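Local coordinates for protein LbaCas13a H328A (C2c2) (Lachnospiraceae bacterium NK4A179, PDB 5WLH) that binds and probably processes CRISPR precursor RNA, using it as a guide for RNA-targeting cleavage as a Cas13a effector nuclease, at residues Arg56-Arg61 with Gln238-Ile243; Ala25-Asn30 with Lys46-Asp51; Lys120-Ser125 with Asp229-Arg234. All coordinates share one frame; numbering follows the deposited sequence.

All three contacts lie in the N-terminal region of the protein, on the same side of the chain's centre, and each brings guide-RNA nucleotides close to one of its segments. Contacts 1 and 3 are buried and apolar between helices, and both use helix 233-244: contact 3 holds its start against helix 115-130, contact 1 a later part against helix 51-64. Their segments adjoin in sequence, and contact 3 is nested within the loop that contact 1 closes. Contact 2 is smaller and partly exposed, joining strand 22-28 to the loop before helix 51-64 through a long salt bridge. It touches contact 1 where Lys-49 packs on Tyr-57.

Contact 1. Residues Arg56-Arg61 with Gln238-Ile243; sequences RYIESR and QVSRSI. With nucleotides of chain B.
With CG1 turned beside the backbone N (chi1 -65°), Ile-58 sends CG2 and CD1 across to helix 233-244, where Val-239 holds CG1 anti to its own N (chi1 161°) to meet them. The motif is a helix pair, closer to antiparallel than parallel at 139°, with axes 9.4 Å apart at residues 56-61 and 238-243. Ile-58 CG2 lies 3.8 Å from Val-239 CG1, and the two side chains cross obliquely. Ile-58 CD1 instead meets Ile-243 CD1 tip to tip at 3.9 Å, with Leu-37 of strand 33-39 touching both isoleucines. Ser-240 packs through CB on Ile-58 CG1, while its OG is taken by Asp-55 and Arg-54. Another side of helix 233-244 meets the guide RNA. Gln-238 brings its amide up to the sugars of A13 and A14 of chain B, NE2 3.5 Å from A13 O2', with OE1 bonded to Tyr-126 OH. Were Gln-238 cut back to an alanine, the Tyr-126 hydroxyl would probably lose its amide partner and a gap would open beside those sugars. Arg-241 NH1 makes a weak bond to A13 O3', from its guanidinium edge. Val-239 O is gripped twice, by Ile-243 N and Ser-242 OG, and Ser-242 O accepts a hydrogen bond from O2' of C12 of chain B at 2.6 Å.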
loop_
_atom_site.group_PDB
_atom_site.type_symbol
_atom_site.label_atom_id
_atom_site.label_comp_id
_atom_site.label_asym_id
_atom_site.label_seq_id
_atom_site.Cartn_x
_atom_site.Cartn_y
_atom_site.Cartn_z
ATOM N N ARG A 56 -13.328 -31.119 11.816
ATOM C CA ARG A 56 -12.739 -32.190 11.022
ATOM C C ARG A 56 -11.778 -31.643 9.982
ATOM O O ARG A 56 -10.776 -32.292 9.654
ATOM C CB ARG A 56 -13.837 -33.012 10.338
ATOM C CG ARG A 56 -13.316 -34.043 9.336
ATOM C CD ARG A 56 -13.917 -33.866 7.935
ATOM N NE ARG A 56 -13.204 -32.876 7.120
ATOM C CZ ARG A 56 -12.270 -33.176 6.222
ATOM N NH1 ARG A 56 -11.921 -34.443 6.020
ATOM N NH2 ARG A 56 -11.678 -32.212 5.527
ATOM N N TYR A 57 -12.080 -30.464 9.434
ATOM C CA TYR A 57 -11.179 -29.858 8.467
ATOM C C TYR A 57 -9.826 -29.558 9.102
ATOM O O TYR A 57 -8.776 -29.832 8.507
ATOM C CB TYR A 57 -11.810 -28.587 7.893
ATOM C CG TYR A 57 -10.852 -27.797 7.061
ATOM C CD1 TYR A 57 -10.674 -28.083 5.718
ATOM C CD2 TYR A 57 -10.093 -26.783 7.626
ATOM C CE1 TYR A 57 -9.776 -27.362 4.956
ATOM C CE2 TYR A 57 -9.203 -26.065 6.879
ATOM C CZ TYR A 57 -9.047 -26.359 5.547
ATOM O OH TYR A 57 -8.143 -25.632 4.812
ATOM N N ILE A 58 -9.832 -28.978 10.299
ATOM C CA ILE A 58 -8.577 -28.695 10.989
ATOM C C ILE A 58 -7.845 -29.999 11.282
ATOM O O ILE A 58 -6.670 -30.158 10.933
ATOM C CB ILE A 58 -8.844 -27.885 12.268
ATOM C CG1 ILE A 58 -9.404 -26.504 11.897
ATOM C CG2 ILE A 58 -7.575 -27.751 13.105
ATOM C CD1 ILE A 58 -8.455 -25.701 11.006
ATOM N N GLU A 59 -8.551 -30.967 11.881
ATOM C CA GLU A 59 -7.969 -32.289 12.139
ATOM C C GLU A 59 -7.303 -32.858 10.894
ATOM O O GLU A 59 -6.151 -33.303 10.935
ATOM C CB GLU A 59 -9.042 -33.266 12.632
ATOM C CG GLU A 59 -9.634 -32.989 14.004
ATOM C CD GLU A 59 -10.737 -33.983 14.375
ATOM O OE1 GLU A 59 -10.417 -35.163 14.643
ATOM O OE2 GLU A 59 -11.928 -33.586 14.394
ATOM N N SER A 60 -8.025 -32.860 9.771
ATOM C CA SER A 60 -7.492 -33.456 8.550
ATOM C C SER A 60 -6.245 -32.724 8.065
ATOM O O SER A 60 -5.289 -33.356 7.603
ATOM C CB SER A 60 -8.562 -33.466 7.459
ATOM O OG SER A 60 -7.957 -33.328 6.186
ATOM N N ARG A 61 -6.238 -31.389 8.153
ATOM C CA ARG A 61 -5.067 -30.631 7.725
ATOM C C ARG A 61 -3.869 -30.904 8.625
ATOM O O ARG A 61 -2.725 -30.908 8.154
ATOM C CB ARG A 61 -5.382 -29.137 7.706
ATOM C CG ARG A 61 -6.329 -28.714 6.588
ATOM C CD ARG A 61 -5.586 -28.548 5.271
ATOM N NE ARG A 61 -4.321 -27.840 5.453
ATOM C CZ ARG A 61 -3.157 -28.235 4.945
ATOM N NH1 ARG A 61 -2.057 -27.522 5.171
ATOM N NH2 ARG A 61 -3.090 -29.345 4.218
ATOM N N GLN A 238 -6.908 -26.924 20.063
ATOM C CA GLN A 238 -7.006 -25.478 20.242
ATOM C C GLN A 238 -7.311 -24.678 18.976
ATOM O O GLN A 238 -7.927 -23.614 19.073
ATOM C CB GLN A 238 -5.713 -24.957 20.870
ATOM C CG GLN A 238 -5.537 -25.395 22.320
ATOM C CD GLN A 238 -4.220 -24.942 22.896
ATOM O OE1 GLN A 238 -3.779 -25.449 23.923
ATOM N NE2 GLN A 238 -3.584 -23.975 22.240
ATOM N N VAL A 239 -6.866 -25.134 17.803
ATOM C CA VAL A 239 -6.924 -24.278 16.616
ATOM C C VAL A 239 -8.373 -24.000 16.225
ATOM O O VAL A 239 -8.754 -22.851 15.968
ATOM C CB VAL A 239 -6.137 -24.892 15.443
ATOM C CG1 VAL A 239 -6.569 -24.258 14.100
ATOM C CG2 VAL A 239 -4.653 -24.705 15.623
ATOM N N SER A 240 -9.201 -25.045 16.167
ATOM C CA SER A 240 -10.579 -24.849 15.717
ATOM C C SER A 240 -11.331 -23.888 16.625
ATOM O O SER A 240 -12.050 -22.994 16.149
ATOM C CB SER A 240 -11.304 -26.196 15.644
ATOM O OG SER A 240 -12.473 -26.079 14.861
ATOM N N ARG A 241 -11.184 -24.052 17.939
ATOM C CA ARG A 241 -11.844 -23.157 18.877
ATOM C C ARG A 241 -11.309 -21.737 18.767
ATOM O O ARG A 241 -12.068 -20.773 18.926
ATOM C CB ARG A 241 -11.681 -23.678 20.304
ATOM C CG ARG A 241 -12.188 -22.727 21.362
ATOM C CD ARG A 241 -12.177 -23.358 22.750
ATOM N NE ARG A 241 -12.626 -22.389 23.738
ATOM C CZ ARG A 241 -11.818 -21.514 24.325
ATOM N NH1 ARG A 241 -10.519 -21.508 24.026
ATOM N NH2 ARG A 241 -12.299 -20.656 25.210
ATOM N N SER A 242 -9.998 -21.584 18.527
ATOM C CA SER A 242 -9.452 -20.235 18.371
ATOM C C SER A 242 -10.024 -19.549 17.138
ATOM O O SER A 242 -10.206 -18.321 17.143
ATOM C CB SER A 242 -7.916 -20.274 18.314
ATOM O OG SER A 242 -7.422 -20.669 17.054
ATOM N N ILE A 243 -10.302 -20.313 16.073
ATOM C CA ILE A 243 -10.951 -19.745 14.894
ATOM C C ILE A 243 -12.360 -19.308 15.239
ATOM O O ILE A 243 -12.793 -18.195 14.904
ATOM C CB ILE A 243 -10.964 -20.760 13.739
ATOM C CG1 ILE A 243 -9.564 -20.960 13.148
ATOM C CG2 ILE A 243 -11.967 -20.332 12.664
ATOM C CD1 ILE A 243 -9.483 -22.140 12.183
ATOM P P A B 13 -9.498 -15.873 23.161
ATOM O OP1 A B 13 -10.618 -16.248 24.042
ATOM O OP2 A B 13 -8.522 -14.851 23.616
ATOM O "O5'" A B 13 -8.584 -17.141 22.857
ATOM C "C5'" A B 13 -9.142 -18.342 22.341
ATOM C "C4'" A B 13 -8.052 -19.352 22.059
ATOM O "O4'" A B 13 -7.156 -18.823 21.053
ATOM C "C3'" A B 13 -7.138 -19.654 23.227
ATOM O "O3'" A B 13 -7.698 -20.585 24.134
ATOM C "C2'" A B 13 -5.876 -20.140 22.540
ATOM O "O2'" A B 13 -6.059 -21.466 22.063
ATOM C "C1'" A B 13 -5.829 -19.206 21.339
ATOM N N9 A B 13 -5.039 -17.989 21.598
ATOM C C8 A B 13 -5.481 -16.696 21.804
ATOM N N7 A B 13 -4.497 -15.830 21.965
ATOM C C5 A B 13 -3.346 -16.607 21.869
ATOM C C6 A B 13 -1.976 -16.296 21.964
ATOM N N6 A B 13 -1.499 -15.067 22.176
ATOM N N1 A B 13 -1.104 -17.314 21.834
ATOM C C2 A B 13 -1.561 -18.556 21.615
ATOM N N3 A B 13 -2.817 -18.973 21.494
ATOM C C4 A B 13 -3.665 -17.930 21.635
ATOM P P C B 12 -8.893 -10.710 21.185
ATOM O OP1 C B 12 -10.118 -10.409 21.988
ATOM O OP2 C B 12 -7.521 -10.508 21.718
ATOM O "O5'" C B 12 -8.972 -12.200 20.646
ATOM C "C5'" C B 12 -10.191 -12.713 20.143
ATOM C "C4'" C B 12 -10.011 -14.132 19.683
ATOM O "O4'" C B 12 -9.140 -14.159 18.525
ATOM C "C3'" C B 12 -9.306 -15.053 20.675
ATOM O "O3'" C B 12 -10.137 -15.518 21.729
ATOM C "C2'" C B 12 -8.799 -16.151 19.766
ATOM O "O2'" C B 12 -9.877 -16.971 19.354
ATOM C "C1'" C B 12 -8.339 -15.336 18.565
ATOM N N1 C B 12 -6.915 -14.970 18.720
ATOM C C2 C B 12 -5.999 -15.976 18.399
ATOM O O2 C B 12 -6.408 -17.071 17.980
ATOM N N3 C B 12 -4.690 -15.722 18.527
ATOM C C4 C B 12 -4.292 -14.532 18.985
ATOM N N4 C B 12 -2.972 -14.360 19.102
ATOM C C5 C B 12 -5.196 -13.474 19.349
ATOM C C6 C B 12 -6.503 -13.758 19.218
ATOM P P A B 14 -7.364 -20.441 25.689
ATOM O OP1 A B 14 -8.068 -21.574 26.339
ATOM O OP2 A B 14 -7.620 -19.076 26.193
ATOM O "O5'" A B 14 -5.795 -20.676 25.729
ATOM C "C5'" A B 14 -5.244 -21.929 25.347
ATOM C "C4'" A B 14 -3.742 -21.872 25.368
ATOM O "O4'" A B 14 -3.279 -20.847 24.460
ATOM C "C3'" A B 14 -3.114 -21.499 26.700
ATOM O "O3'" A B 14 -2.976 -22.627 27.533
ATOM C "C2'" A B 14 -1.769 -20.930 26.288
ATOM O "O2'" A B 14 -0.879 -22.000 25.985
ATOM C "C1'" A B 14 -2.116 -20.244 24.970
ATOM N N9 A B 14 -2.355 -18.797 25.094
ATOM C C8 A B 14 -3.572 -18.163 25.093
ATOM N N7 A B 14 -3.451 -16.875 25.185
ATOM C C5 A B 14 -2.092 -16.644 25.229
ATOM C C6 A B 14 -1.334 -15.468 25.315
ATOM N N6 A B 14 -1.884 -14.244 25.374
ATOM N N1 A B 14 0.009 -15.591 25.339
ATOM C C2 A B 14 0.563 -16.806 25.274
ATOM N N3 A B 14 -0.056 -17.984 25.189
ATOM C C4 A B 14 -1.394 -17.831 25.170
#

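Contact 2. Residues Ala25-Asn30 with Lys46-Asp51; sequences AVVSEN and KSRKND. With nucleotides of chain B.
Glu-29 and Arg-48 meet from opposite directions, OE2 of the glutamate 3.6 Å from NH2 of the arginine in a long salt bridge. The oxygen sits at the guanidinium edge, near its plane, but the carboxylate plane is turned 88° against it, and the second guanidinium nitrogen, NH1, is 4.0 Å from the same OE2. Beside this pair Val-27 CG2 packs 3.9 Å from Arg-48 NH2, giving the cation an apolar neighbour. Arg-48 gets there with a fully extended chain, CG anti to the backbone N (chi1 170°), passing Ile-36 on the way. Further out, its NH1 has a second salt bridge, to Glu-34, whose backbone pairs with that of Val-27 in the two-stranded hairpin 22-28/33-39. The loop carrying Arg-48 is fastened to the same hairpin by Lys-49 bonding through its backbone to Leu-37, and it runs into helix 51-64, where Asn-50 OD1 caps Asp-53 N. On the strand, Val-26 CG2 lies 3.8 Å from N1 of A26 of chain B. With two glutamates about one arginine, the charge is probably shared, and the long approach of the poorly ordered Glu-29 is consistent with a loose electrostatic pairing rather than a rigid clasp.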
loop_
_atom_site.group_PDB
_atom_site.type_symbol
_atom_site.label_atom_id
_atom_site.label_comp_id
_atom_site.label_asym_id
_atom_site.label_seq_id
_atom_site.Cartn_x
_atom_site.Cartn_y
_atom_site.Cartn_z
ATOM N N ALA A 25 -13.810 -15.880 8.088
ATOM C CA ALA A 25 -14.533 -14.632 8.206
ATOM C C ALA A 25 -15.041 -14.561 9.625
ATOM O O ALA A 25 -15.035 -15.553 10.354
ATOM C CB ALA A 25 -15.691 -14.533 7.198
ATOM N N VAL A 26 -15.494 -13.378 10.012
ATOM C CA VAL A 26 -16.223 -13.200 11.255
ATOM C C VAL A 26 -17.645 -12.805 10.893
ATOM O O VAL A 26 -17.858 -11.837 10.157
ATOM C CB VAL A 26 -15.577 -12.143 12.159
ATOM C CG1 VAL A 26 -16.469 -11.885 13.355
ATOM C CG2 VAL A 26 -14.207 -12.618 12.641
ATOM N N VAL A 27 -18.618 -13.550 11.387
ATOM C CA VAL A 27 -20.009 -13.194 11.129
ATOM C C VAL A 27 -20.656 -12.795 12.443
ATOM O O VAL A 27 -20.254 -13.240 13.523
ATOM C CB VAL A 27 -20.788 -14.329 10.437
ATOM C CG1 VAL A 27 -20.154 -14.650 9.080
ATOM C CG2 VAL A 27 -20.856 -15.555 11.323
ATOM N N SER A 28 -21.672 -11.941 12.346
ATOM C CA SER A 28 -22.374 -11.431 13.510
ATOM C C SER A 28 -23.859 -11.667 13.290
ATOM O O SER A 28 -24.441 -11.105 12.360
ATOM C CB SER A 28 -22.076 -9.943 13.711
ATOM O OG SER A 28 -22.515 -9.510 14.978
ATOM N N GLU A 29 -24.466 -12.511 14.117
ATOM C CA GLU A 29 -25.871 -12.831 13.886
ATOM C C GLU A 29 -26.793 -11.980 14.751
ATOM O O GLU A 29 -27.449 -11.061 14.243
ATOM C CB GLU A 29 -26.112 -14.323 14.110
ATOM C CG GLU A 29 -25.195 -15.188 13.251
ATOM C CD GLU A 29 -25.934 -16.274 12.486
ATOM O OE1 GLU A 29 -27.113 -16.546 12.812
ATOM O OE2 GLU A 29 -25.329 -16.848 11.553
ATOM N N ASN A 30 -26.857 -12.260 16.047
ATOM C CA ASN A 30 -27.692 -11.494 16.974
ATOM C C ASN A 30 -26.810 -10.973 18.107
ATOM O O ASN A 30 -26.872 -11.455 19.242
ATOM C CB ASN A 30 -28.858 -12.344 17.492
ATOM C CG ASN A 30 -29.979 -12.474 16.473
ATOM O OD1 ASN A 30 -30.689 -11.507 16.187
ATOM N ND2 ASN A 30 -30.144 -13.672 15.924
ATOM N N LYS A 46 -22.738 -24.855 0.430
ATOM C CA LYS A 46 -21.561 -25.700 0.284
ATOM C C LYS A 46 -20.292 -24.976 0.700
ATOM O O LYS A 46 -19.204 -25.551 0.591
ATOM C CB LYS A 46 -21.405 -26.187 -1.169
ATOM C CG LYS A 46 -22.618 -26.924 -1.736
ATOM C CD LYS A 46 -22.272 -28.376 -2.042
ATOM C CE LYS A 46 -23.516 -29.192 -2.396
ATOM N NZ LYS A 46 -23.795 -30.279 -1.405
ATOM N N SER A 47 -20.394 -23.734 1.171
ATOM C CA SER A 47 -19.207 -22.932 1.459
ATOM C C SER A 47 -18.870 -22.924 2.943
ATOM O O SER A 47 -17.781 -23.349 3.350
ATOM C CB SER A 47 -19.410 -21.494 0.967
ATOM O OG SER A 47 -18.275 -20.707 1.283
ATOM N N ARG A 48 -19.776 -22.404 3.759
ATOM C CA ARG A 48 -19.502 -22.223 5.173
ATOM C C ARG A 48 -19.468 -23.565 5.890
ATOM O O ARG A 48 -20.392 -24.369 5.748
ATOM C CB ARG A 48 -20.567 -21.325 5.787
ATOM C CG ARG A 48 -20.522 -21.253 7.273
ATOM C CD ARG A 48 -21.495 -20.197 7.789
ATOM N NE ARG A 48 -21.605 -20.241 9.235
ATOM C CZ ARG A 48 -22.260 -19.342 9.969
ATOM N NH1 ARG A 48 -22.296 -19.474 11.287
ATOM N NH2 ARG A 48 -22.863 -18.314 9.395
ATOM N N LYS A 49 -18.410 -23.805 6.678
ATOM C CA LYS A 49 -18.285 -25.064 7.410
ATOM C C LYS A 49 -19.041 -25.009 8.734
ATOM O O LYS A 49 -18.884 -24.064 9.509
ATOM C CB LYS A 49 -16.810 -25.380 7.670
ATOM C CG LYS A 49 -16.009 -25.510 6.416
ATOM C CD LYS A 49 -14.549 -25.873 6.723
ATOM C CE LYS A 49 -13.721 -25.763 5.464
ATOM N NZ LYS A 49 -14.189 -26.723 4.414
ATOM N N ASN A 50 -19.863 -26.035 8.995
ATOM C CA ASN A 50 -20.515 -26.153 10.291
ATOM C C ASN A 50 -19.475 -26.574 11.326
ATOM O O ASN A 50 -18.324 -26.842 10.993
ATOM C CB ASN A 50 -21.693 -27.133 10.222
ATOM C CG ASN A 50 -21.290 -28.526 9.735
ATOM O OD1 ASN A 50 -20.318 -29.109 10.219
ATOM N ND2 ASN A 50 -22.055 -29.074 8.784
ATOM N N ASP A 51 -19.884 -26.641 12.597
ATOM C CA ASP A 51 -18.909 -26.835 13.672
ATOM C C ASP A 51 -18.134 -28.129 13.485
ATOM O O ASP A 51 -16.899 -28.150 13.590
ATOM C CB ASP A 51 -19.606 -26.832 15.031
ATOM C CG ASP A 51 -20.064 -25.454 15.444
ATOM O OD1 ASP A 51 -19.386 -24.468 15.089
ATOM O OD2 ASP A 51 -21.110 -25.354 16.115
ATOM P P A B 26 -7.376 -6.614 4.997
ATOM O OP1 A B 26 -6.823 -5.249 4.811
ATOM O OP2 A B 26 -6.588 -7.719 5.585
ATOM O "O5'" A B 26 -8.704 -6.489 5.855
ATOM C "C5'" A B 26 -9.612 -5.402 5.696
ATOM C "C4'" A B 26 -10.378 -5.198 6.978
ATOM O "O4'" A B 26 -11.266 -6.334 7.174
ATOM C "C3'" A B 26 -9.495 -5.139 8.218
ATOM O "O3'" A B 26 -10.133 -4.339 9.206
ATOM C "C2'" A B 26 -9.477 -6.595 8.669
ATOM O "O2'" A B 26 -9.120 -6.813 10.017
ATOM C "C1'" A B 26 -10.910 -7.032 8.354
ATOM N N9 A B 26 -10.974 -8.458 8.051
ATOM C C8 A B 26 -10.812 -9.041 6.820
ATOM N N7 A B 26 -10.866 -10.360 6.870
ATOM C C5 A B 26 -11.078 -10.630 8.205
ATOM C C6 A B 26 -11.239 -11.852 8.884
ATOM N N6 A B 26 -11.180 -13.027 8.240
ATOM N N1 A B 26 -11.412 -11.805 10.213
ATOM C C2 A B 26 -11.460 -10.610 10.830
ATOM N N3 A B 26 -11.327 -9.399 10.287
ATOM C C4 A B 26 -11.145 -9.482 8.955
#

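Contact 3. Residues Lys120-Ser125 with Asp229-Arg234; sequences KYAELS and DFYHVR. With nucleotides of chain B.
Glu-123 OE2 takes a salt bridge from Lys-236 NZ, while Val-233 CG1 merely packs beside it at 3.7 Å. The motif across from it is a Schellman motif closing helix 218-230, with His-232 the positive-phi residue; helix 233-244 sets off at once, with His-232 also in the N-cap position. Positive phi at His-232 (48°) makes the reversal, and its N bonds back to Asp-229 O at 3.0 Å. Helix 115-130 packs against this junction.

Glu-123 chi1 puts CG beside the backbone N (-61°), and a bend at chi2 then carries the carboxylate toward Val-233; the two side chains slide past each other in opposite directions. One residue earlier, the small Ala-122 lets the chains come close. Its CB is 3.6 Å from Tyr-231 CD2 and 3.9 Å from Val-233 CG1, touching a residue from each side of the His-232 turn. The Tyr-231 ring has a further neighbour from its own segment: Phe-230 directs its CD2 over the centre of the ring, 3.5 Å above the plane. Phe-118 and Leu-107 also touch Tyr-231, while its carbonyl O is bonded by Lys-63 NZ, a link to helix 51-64.

The mainly apolar seam joins helix 115-130 to the turn and the start of helix 233-244, from which Arg-234 reaches the RNA. Glu-228 OE1 forms a salt bridge with Arg-234 NH1 and is likely to steady the guanidinium. Extended from CG to NE, the arginine turns an edge to the phosphate of A20 of chain B. Arg-234 NE forks weakly there, lying 3.2 Å from A20 OP1 and, in the straighter of the two bonds (155°), 3.4 Å from A20 OP2.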
loop_
_atom_site.group_PDB
_atom_site.type_symbol
_atom_site.label_atom_id
_atom_site.label_comp_id
_atom_site.label_asym_id
_atom_site.label_seq_id
_atom_site.Cartn_x
_atom_site.Cartn_y
_atom_site.Cartn_z
ATOM N N LYS A 120 -2.210 -41.354 22.316
ATOM C CA LYS A 120 -2.751 -41.124 23.650
ATOM C C LYS A 120 -1.650 -40.733 24.631
ATOM O O LYS A 120 -1.849 -39.858 25.482
ATOM C CB LYS A 120 -3.491 -42.369 24.134
ATOM C CG LYS A 120 -3.824 -42.355 25.612
ATOM C CD LYS A 120 -5.045 -41.503 25.896
ATOM C CE LYS A 120 -5.812 -42.059 27.084
ATOM N NZ LYS A 120 -5.973 -43.539 26.980
ATOM N N TYR A 121 -0.486 -41.384 24.532
ATOM C CA TYR A 121 0.688 -40.968 25.293
ATOM C C TYR A 121 1.004 -39.495 25.063
ATOM O O TYR A 121 1.263 -38.742 26.008
ATOM C CB TYR A 121 1.884 -41.826 24.882
ATOM C CG TYR A 121 3.178 -41.497 25.584
ATOM C CD1 TYR A 121 4.032 -40.498 25.107
ATOM C CD2 TYR A 121 3.566 -42.209 26.708
ATOM C CE1 TYR A 121 5.219 -40.212 25.756
ATOM C CE2 TYR A 121 4.754 -41.941 27.349
ATOM C CZ TYR A 121 5.571 -40.947 26.881
ATOM O OH TYR A 121 6.742 -40.708 27.551
ATOM N N ALA A 122 1.031 -39.084 23.797
ATOM C CA ALA A 122 1.313 -37.692 23.467
ATOM C C ALA A 122 0.283 -36.761 24.092
ATOM O O ALA A 122 0.632 -35.692 24.606
ATOM C CB ALA A 122 1.345 -37.522 21.953
ATOM N N GLU A 123 -0.992 -37.150 24.055
ATOM C CA GLU A 123 -2.040 -36.346 24.685
ATOM C C GLU A 123 -1.785 -36.195 26.176
ATOM O O GLU A 123 -1.819 -35.083 26.721
ATOM C CB GLU A 123 -3.412 -36.983 24.447
ATOM C CG GLU A 123 -3.815 -37.100 22.994
ATOM C CD GLU A 123 -4.426 -35.827 22.462
ATOM O OE1 GLU A 123 -4.714 -34.920 23.277
ATOM O OE2 GLU A 123 -4.631 -35.737 21.234
ATOM N N LEU A 124 -1.522 -37.311 26.855
ATOM C CA LEU A 124 -1.278 -37.253 28.290
ATOM C C LEU A 124 0.027 -36.538 28.617
ATOM O O LEU A 124 0.125 -35.904 29.673
ATOM C CB LEU A 124 -1.275 -38.661 28.882
ATOM C CG LEU A 124 -2.618 -39.393 28.818
ATOM C CD1 LEU A 124 -2.586 -40.644 29.688
ATOM C CD2 LEU A 124 -3.775 -38.471 29.221
ATOM N N SER A 125 1.036 -36.629 27.742
ATOM C CA SER A 125 2.280 -35.894 27.966
ATOM C C SER A 125 2.022 -34.393 27.981
ATOM O O SER A 125 2.521 -33.667 28.847
ATOM C CB SER A 125 3.297 -36.237 26.885
ATOM O OG SER A 125 4.466 -35.453 27.027
ATOM N N ASP A 229 4.363 -32.950 19.414
ATOM C CA ASP A 229 4.431 -32.210 18.161
ATOM C C ASP A 229 3.999 -33.079 16.983
ATOM O O ASP A 229 3.216 -32.643 16.126
ATOM C CB ASP A 229 5.855 -31.689 17.965
ATOM C CG ASP A 229 5.972 -30.718 16.805
ATOM O OD1 ASP A 229 5.132 -29.808 16.718
ATOM O OD2 ASP A 229 6.914 -30.868 15.995
ATOM N N PHE A 230 4.482 -34.320 16.948
ATOM C CA PHE A 230 4.146 -35.248 15.868
ATOM C C PHE A 230 2.646 -35.482 15.768
ATOM O O PHE A 230 2.095 -35.558 14.662
ATOM C CB PHE A 230 4.875 -36.569 16.102
ATOM C CG PHE A 230 4.503 -37.669 15.131
ATOM C CD1 PHE A 230 5.144 -37.773 13.915
ATOM C CD2 PHE A 230 3.531 -38.603 15.455
ATOM C CE1 PHE A 230 4.817 -38.789 13.030
ATOM C CE2 PHE A 230 3.205 -39.622 14.576
ATOM C CZ PHE A 230 3.852 -39.712 13.369
ATOM N N TYR A 231 1.972 -35.619 16.906
ATOM C CA TYR A 231 0.537 -35.863 16.946
ATOM C C TYR A 231 -0.271 -34.576 17.044
ATOM O O TYR A 231 -1.495 -34.642 17.184
ATOM C CB TYR A 231 0.185 -36.787 18.110
ATOM C CG TYR A 231 0.575 -38.226 17.848
ATOM C CD1 TYR A 231 -0.089 -38.987 16.885
ATOM C CD2 TYR A 231 1.616 -38.821 18.554
ATOM C CE1 TYR A 231 0.279 -40.308 16.636
ATOM C CE2 TYR A 231 1.989 -40.136 18.309
ATOM C CZ TYR A 231 1.320 -40.875 17.353
ATOM O OH TYR A 231 1.698 -42.185 17.120
ATOM N N HIS A 232 0.396 -33.423 16.969
ATOM C CA HIS A 232 -0.240 -32.099 16.971
ATOM C C HIS A 232 -1.272 -31.951 18.084
ATOM O O HIS A 232 -2.383 -31.461 17.872
ATOM C CB HIS A 232 -0.874 -31.816 15.612
ATOM C CG HIS A 232 0.085 -31.930 14.474
ATOM N ND1 HIS A 232 0.094 -33.009 13.617
ATOM C CD2 HIS A 232 1.074 -31.106 14.056
ATOM C CE1 HIS A 232 1.045 -32.842 12.716
ATOM N NE2 HIS A 232 1.656 -31.696 12.961
ATOM N N VAL A 233 -0.894 -32.348 19.300
ATOM C CA VAL A 233 -1.895 -32.381 20.359
ATOM C C VAL A 233 -2.354 -30.972 20.721
ATOM O O VAL A 233 -3.520 -30.769 21.075
ATOM C CB VAL A 233 -1.368 -33.133 21.588
ATOM C CG1 VAL A 233 -1.130 -34.603 21.235
ATOM C CG2 VAL A 233 -0.099 -32.476 22.097
ATOM N N ARG A 234 -1.463 -29.982 20.625
ATOM C CA ARG A 234 -1.856 -28.605 20.918
ATOM C C ARG A 234 -2.860 -28.088 19.893
ATOM O O ARG A 234 -3.948 -27.625 20.253
ATOM C CB ARG A 234 -0.625 -27.702 20.952
ATOM C CG ARG A 234 0.205 -27.866 22.210
ATOM C CD ARG A 234 1.576 -27.237 22.059
ATOM N NE ARG A 234 2.332 -27.405 23.300
ATOM C CZ ARG A 234 2.859 -28.562 23.692
ATOM N NH1 ARG A 234 2.708 -29.641 22.935
ATOM N NH2 ARG A 234 3.524 -28.643 24.843
ATOM P P A B 20 2.405 -23.824 24.137
ATOM O OP1 A B 20 1.190 -24.459 23.582
ATOM O OP2 A B 20 3.581 -24.584 24.624
ATOM O "O5'" A B 20 2.927 -22.821 23.026
ATOM C "C5'" A B 20 2.024 -22.002 22.307
ATOM C "C4'" A B 20 2.770 -20.977 21.498
ATOM O "O4'" A B 20 3.467 -20.065 22.380
ATOM C "C3'" A B 20 3.870 -21.516 20.615
ATOM O "O3'" A B 20 3.386 -22.111 19.434
ATOM C "C2'" A B 20 4.726 -20.279 20.390
ATOM O "O2'" A B 20 4.095 -19.393 19.473
ATOM C "C1'" A B 20 4.674 -19.648 21.778
ATOM N N9 A B 20 5.792 -20.126 22.614
ATOM C C8 A B 20 5.789 -21.144 23.540
ATOM N N7 A B 20 6.959 -21.339 24.103
ATOM C C5 A B 20 7.777 -20.384 23.513
ATOM C C6 A B 20 9.135 -20.064 23.667
ATOM N N6 A B 20 9.960 -20.682 24.505
ATOM N N1 A B 20 9.633 -19.067 22.919
ATOM C C2 A B 20 8.821 -18.430 22.065
ATOM N N3 A B 20 7.533 -18.647 21.823
ATOM C C4 A B 20 7.071 -19.641 22.590
#